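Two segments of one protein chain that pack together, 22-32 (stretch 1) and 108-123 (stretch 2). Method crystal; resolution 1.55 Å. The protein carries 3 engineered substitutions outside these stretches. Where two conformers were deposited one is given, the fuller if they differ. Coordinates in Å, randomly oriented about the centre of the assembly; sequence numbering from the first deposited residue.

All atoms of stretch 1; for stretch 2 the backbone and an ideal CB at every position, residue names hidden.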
# COMPACT_ATOMS: atom_id res chain seq x y z
N CYS A 22 0.47 7.18 -0.39
CA CYS A 22 1.21 8.32 0.18
C CYS A 22 0.77 9.65 -0.44
O CYS A 22 0.58 10.65 0.26
CB CYS A 22 2.71 8.11 0.08
SG CYS A 22 3.29 6.76 1.12
N LEU A 23 0.64 9.70 -1.77
CA LEU A 23 0.12 10.91 -2.41
C LEU A 23 -1.26 11.32 -1.88
O LEU A 23 -1.53 12.53 -1.61
CB LEU A 23 0.08 10.74 -3.96
CG LEU A 23 -0.37 11.99 -4.75
CD1 LEU A 23 0.50 13.23 -4.47
CD2 LEU A 23 -0.41 11.61 -6.24
N GLU A 24 -2.17 10.37 -1.71
CA GLU A 24 -3.50 10.64 -1.23
C GLU A 24 -3.47 11.16 0.20
O GLU A 24 -4.17 12.13 0.55
CB GLU A 24 -4.30 9.31 -1.25
CG GLU A 24 -4.93 8.93 -2.58
CD GLU A 24 -5.72 7.60 -2.63
OE1 GLU A 24 -6.53 7.42 -3.58
OE2 GLU A 24 -5.49 6.72 -1.77
N ASN A 25 -2.72 10.53 1.06
CA ASN A 25 -2.76 10.85 2.47
C ASN A 25 -1.80 11.95 2.94
O ASN A 25 -1.94 12.45 3.99
CB ASN A 25 -2.57 9.57 3.28
CG ASN A 25 -3.72 8.62 3.16
OD1 ASN A 25 -3.68 7.63 2.49
ND2 ASN A 25 -4.76 8.98 3.79
N TYR A 26 -0.84 12.31 2.12
CA TYR A 26 0.17 13.33 2.45
C TYR A 26 0.22 14.41 1.38
O TYR A 26 1.21 15.11 1.24
CB TYR A 26 1.54 12.69 2.77
CG TYR A 26 1.44 11.80 3.96
CD1 TYR A 26 1.52 12.35 5.20
CD2 TYR A 26 1.09 10.47 3.84
CE1 TYR A 26 1.36 11.57 6.33
CE2 TYR A 26 0.95 9.68 4.97
CZ TYR A 26 1.04 10.23 6.20
OH TYR A 26 0.85 9.47 7.37
N PHE A 27 -0.87 14.54 0.60
CA PHE A 27 -0.96 15.48 -0.47
C PHE A 27 -0.45 16.88 -0.14
O PHE A 27 0.35 17.43 -0.92
CB PHE A 27 -2.39 15.55 -1.00
CG PHE A 27 -2.56 16.44 -2.21
CD1 PHE A 27 -2.20 15.98 -3.45
CD2 PHE A 27 -3.01 17.72 -2.09
CE1 PHE A 27 -2.34 16.81 -4.57
CE2 PHE A 27 -3.14 18.54 -3.20
CZ PHE A 27 -2.78 18.08 -4.43
N ASP A 28 -0.91 17.48 0.95
CA ASP A 28 -0.51 18.85 1.23
C ASP A 28 0.96 18.95 1.56
O ASP A 28 1.62 19.95 1.19
CB ASP A 28 -1.34 19.44 2.40
CG ASP A 28 -2.81 19.61 2.05
OD1 ASP A 28 -3.20 19.68 0.88
OD2 ASP A 28 -3.61 19.80 3.01
N LYS A 29 1.51 17.96 2.28
CA LYS A 29 2.93 17.94 2.56
C LYS A 29 3.77 17.86 1.28
O LYS A 29 4.77 18.56 1.12
CB LYS A 29 3.30 16.77 3.50
CG LYS A 29 4.76 16.73 3.86
CD LYS A 29 5.03 15.94 5.12
CE LYS A 29 6.49 15.53 5.25
NZ LYS A 29 7.25 16.27 6.30
N ILE A 30 3.34 17.00 0.38
CA ILE A 30 4.00 16.87 -0.91
C ILE A 30 3.91 18.20 -1.69
O ILE A 30 4.92 18.73 -2.17
CB ILE A 30 3.46 15.68 -1.72
CG1 ILE A 30 3.77 14.36 -1.00
CG2 ILE A 30 4.02 15.74 -3.12
CD1 ILE A 30 2.90 13.22 -1.45
N ALA A 31 2.72 18.76 -1.75
CA ALA A 31 2.49 19.99 -2.50
C ALA A 31 3.30 21.15 -2.00
O ALA A 31 3.68 22.04 -2.77
CB ALA A 31 1.03 20.39 -2.48
N GLY A 32 3.55 21.18 -0.69
CA GLY A 32 4.29 22.30 -0.13
C GLY A 32 5.80 22.10 -0.01
O GLY A 32 6.51 23.01 0.51
N UNK A 108 2.27 19.59 -11.83
CA UNK A 108 1.47 20.82 -11.90
C UNK A 108 0.11 20.59 -11.28
O UNK A 108 -0.43 21.48 -10.63
CB UNK A 108 1.32 21.30 -13.35
N UNK A 109 -0.44 19.38 -11.42
CA UNK A 109 -1.73 19.06 -10.76
C UNK A 109 -1.57 19.16 -9.27
O UNK A 109 -2.45 19.65 -8.55
CB UNK A 109 -2.23 17.66 -11.14
N UNK A 110 -0.49 18.63 -8.75
CA UNK A 110 -0.20 18.69 -7.32
C UNK A 110 -0.09 20.15 -6.86
O UNK A 110 -0.77 20.57 -5.86
CB UNK A 110 1.09 17.93 -7.00
N UNK A 111 0.77 20.91 -7.48
CA UNK A 111 0.96 22.31 -7.13
C UNK A 111 -0.30 23.13 -7.20
O UNK A 111 -0.49 24.01 -6.42
CB UNK A 111 2.01 22.93 -8.05
N UNK A 112 -1.14 22.87 -8.16
CA UNK A 112 -2.35 23.65 -8.33
C UNK A 112 -3.51 23.20 -7.40
O UNK A 112 -4.59 23.79 -7.40
CB UNK A 112 -2.79 23.56 -9.79
N UNK A 113 -3.28 22.16 -6.61
CA UNK A 113 -4.27 21.72 -5.64
C UNK A 113 -5.28 20.70 -6.13
O UNK A 113 -6.29 20.41 -5.46
CB UNK A 113 -5.03 22.94 -5.12
N UNK A 114 -5.04 20.18 -7.33
CA UNK A 114 -5.94 19.22 -7.97
C UNK A 114 -5.55 17.82 -7.49
O UNK A 114 -4.85 17.05 -8.18
CB UNK A 114 -5.87 19.32 -9.50
N UNK A 115 -5.98 17.49 -6.29
CA UNK A 115 -5.62 16.23 -5.68
C UNK A 115 -6.20 15.03 -6.45
O UNK A 115 -5.48 14.06 -6.74
CB UNK A 115 -6.10 16.21 -4.23
N UNK A 116 -7.49 15.11 -6.83
CA UNK A 116 -8.12 14.02 -7.54
C UNK A 116 -7.37 13.80 -8.88
O UNK A 116 -7.06 12.67 -9.25
CB UNK A 116 -9.60 14.31 -7.77
N UNK A 117 -7.09 14.88 -9.57
CA UNK A 117 -6.41 14.80 -10.86
C UNK A 117 -4.98 14.31 -10.70
O UNK A 117 -4.47 13.59 -11.55
CB UNK A 117 -6.42 16.16 -11.55
N UNK A 118 -4.31 14.68 -9.61
CA UNK A 118 -2.95 14.18 -9.40
C UNK A 118 -2.91 12.69 -9.19
O UNK A 118 -2.06 12.01 -9.76
CB UNK A 118 -2.31 14.88 -8.20
N UNK A 119 -3.86 12.17 -8.41
CA UNK A 119 -3.93 10.73 -8.19
C UNK A 119 -4.21 10.03 -9.50
O UNK A 119 -3.58 9.03 -9.83
CB UNK A 119 -5.00 10.38 -7.16
N UNK A 120 -5.11 10.58 -10.28
CA UNK A 120 -5.40 10.01 -11.60
C UNK A 120 -4.15 9.97 -12.47
O UNK A 120 -3.88 8.98 -13.13
CB UNK A 120 -6.50 10.81 -12.30
N UNK A 121 -3.39 11.06 -12.49
CA UNK A 121 -2.21 11.12 -13.36
C UNK A 121 -1.11 10.15 -12.92
O UNK A 121 -0.43 9.56 -13.76
CB UNK A 121 -1.66 12.55 -13.39
N UNK A 122 -0.93 9.98 -11.62
CA UNK A 122 0.03 9.04 -11.10
C UNK A 122 -0.36 7.61 -11.55
O UNK A 122 0.50 6.85 -12.02
CB UNK A 122 0.10 9.14 -9.58
N UNK A 123 -1.62 7.24 -11.38
CA UNK A 123 -2.12 5.90 -11.76
C UNK A 123 -1.94 5.74 -13.27
O UNK A 123 -1.47 4.71 -13.72
CB UNK A 123 -3.59 5.71 -11.36

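Position 108 lies in a helix, with nothing of stretch 1 within 5.5 Å of its ideal CB. Almost any helix-compatible residue would do. It is Glu108.

Position 109 points sideways. Nothing of stretch 1 lies within 5.5 Å of its ideal CB. A long polar chain has room. It is Arg109, whose end leads away; Arg109 NH1 donates to the backbone O of position 117 at 2.9 Å, tying the two helices of the stretch together.

At position 110 the ideal CB is 4.4 Å from Phe27 CE1 and 5.1 Å from Ala31 CA, with Ile30 and Leu23 nearby. This hollow is apolar. Leu, Ile, Val or Met would suit. It is Ile110. Its CG2 meets Ala31 CB at 3.8 Å, and its CD1 meets Leu23 CD1 at 3.9 Å, so the side chain fills the hollow as a knob.

Positions 111 and 112 point away, and many residues would serve. They are Ile111 and Ser112.

Position 113 has phi 89°. A CB here would jam against the preceding carbonyl O, so glycine is called for. Gly113 closes the helix with a Schellman motif.

Position 114 points away and precedes a helix. Asp, Asn, Ser or Thr could cap it. It is Asp114; Asp114 OD1 accepts from the backbone N of position 117 at 3.0 Å, a capping bond.

At position 115 the ideal CB is 3.8 Å from Phe27 CZ, over the ring. Beyond lies the carbonyl O of Glu24. An aliphatic stem would cover the ring, and a long donor could also reach that oxygen. Lys, Arg, Gln or Met are plausible. It is Lys115, all chi angles t. CB lies 3.7 Å from the centroid of the Phe27 ring, and NZ makes a weak hydrogen bond to Glu24 O at 3.0 Å.

Positions 116 and 117 have no neighbour in stretch 1. Many helix-compatible residues would serve as far as stretch 1 is concerned. They are Glu116 and Gly117.

Position 118 has its ideal CB pointing toward stretch 1, 4.1 Å from Phe27 CE1 and 4.3 Å from Leu23 CD2. A small apolar residue suits this close approach. Ala118 puts its CB at the edge of the Phe27 ring.

Position 119 faces Leu23 and the aliphatic part of Glu24. Ile, Leu, Val or Met would fit. It is Ile119; CD1 comes within 3.2 Å of Glu24 CG.

Positions 120 and 121 are free of stretch 1. Polar or charged chains would suit, among others. They are Glu120 and Lys121.

At position 122 the ideal CB is 4.2 Å from Leu23 CD2. An apolar chain suits. Leu122 CD2 packs on Leu23 CD2 at 3.8 Å.

Position 123 points sideways, with the Glu24 carboxylate farther off. A long basic chain could approach it. Lys123 NZ reaches it through water 1.

Stretch 2, residues 108-123: ERIISGDKEGAIEKLK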
# COMPACT_ATOMS: atom_id res chain seq x y z
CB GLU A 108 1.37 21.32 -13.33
CG GLU A 108 0.44 22.51 -13.55
CD GLU A 108 0.80 23.73 -12.79
OE1 GLU A 108 2.02 23.95 -12.59
OE2 GLU A 108 -0.15 24.47 -12.41
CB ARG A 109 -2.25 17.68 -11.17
CG ARG A 109 -2.70 17.62 -12.65
CD ARG A 109 -3.32 16.29 -13.01
NE ARG A 109 -3.57 16.18 -14.47
CZ ARG A 109 -4.24 15.21 -15.05
NH1 ARG A 109 -4.76 14.23 -14.34
NH2 ARG A 109 -4.35 15.19 -16.36
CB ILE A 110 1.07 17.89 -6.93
CG1 ILE A 110 0.90 16.39 -7.23
CG2 ILE A 110 1.40 18.13 -5.46
CD1 ILE A 110 2.22 15.61 -7.11
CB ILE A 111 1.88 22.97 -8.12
CG1 ILE A 111 3.27 22.45 -7.97
CG2 ILE A 111 1.87 24.44 -7.96
CD1 ILE A 111 4.17 23.06 -8.99
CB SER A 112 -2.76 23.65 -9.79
OG SER A 112 -3.23 22.40 -10.13
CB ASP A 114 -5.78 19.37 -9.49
CG ASP A 114 -6.68 18.44 -10.28
OD1 ASP A 114 -7.56 17.82 -9.66
OD2 ASP A 114 -6.40 18.32 -11.49
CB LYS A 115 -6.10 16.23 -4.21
CG LYS A 115 -5.85 14.98 -3.47
CD LYS A 115 -6.27 15.08 -1.97
CE LYS A 115 -6.11 13.79 -1.36
NZ LYS A 115 -6.69 13.75 0.04
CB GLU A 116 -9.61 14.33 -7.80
CG GLU A 116 -10.49 13.10 -7.88
CD GLU A 116 -11.95 13.41 -8.26
OE1 GLU A 116 -12.28 14.58 -8.54
OE2 GLU A 116 -12.76 12.46 -8.26
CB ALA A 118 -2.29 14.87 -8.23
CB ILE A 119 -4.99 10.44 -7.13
CG1 ILE A 119 -4.53 10.97 -5.77
CG2 ILE A 119 -5.24 8.91 -7.04
CD1 ILE A 119 -5.68 11.14 -4.76
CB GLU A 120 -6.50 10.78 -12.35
CG GLU A 120 -7.88 10.61 -11.79
CD GLU A 120 -8.92 11.46 -12.53
OE1 GLU A 120 -8.61 12.08 -13.58
OE2 GLU A 120 -10.07 11.49 -12.05
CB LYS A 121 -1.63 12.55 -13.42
CG LYS A 121 -0.58 12.79 -14.50
CD LYS A 121 -1.27 12.71 -15.92
CE LYS A 121 -0.38 13.08 -17.05
NZ LYS A 121 -1.17 12.81 -18.33
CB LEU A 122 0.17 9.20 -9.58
CG LEU A 122 1.06 8.12 -8.92
CD1 LEU A 122 2.45 8.11 -9.48
CD2 LEU A 122 1.17 8.33 -7.42
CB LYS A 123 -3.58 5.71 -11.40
CG LYS A 123 -3.82 5.57 -9.90
CD LYS A 123 -5.31 5.45 -9.63
CE LYS A 123 -5.56 5.29 -8.16
NZ LYS A 123 -7.01 5.32 -7.77
O HOH W 1 -7.00 4.78 -5.02
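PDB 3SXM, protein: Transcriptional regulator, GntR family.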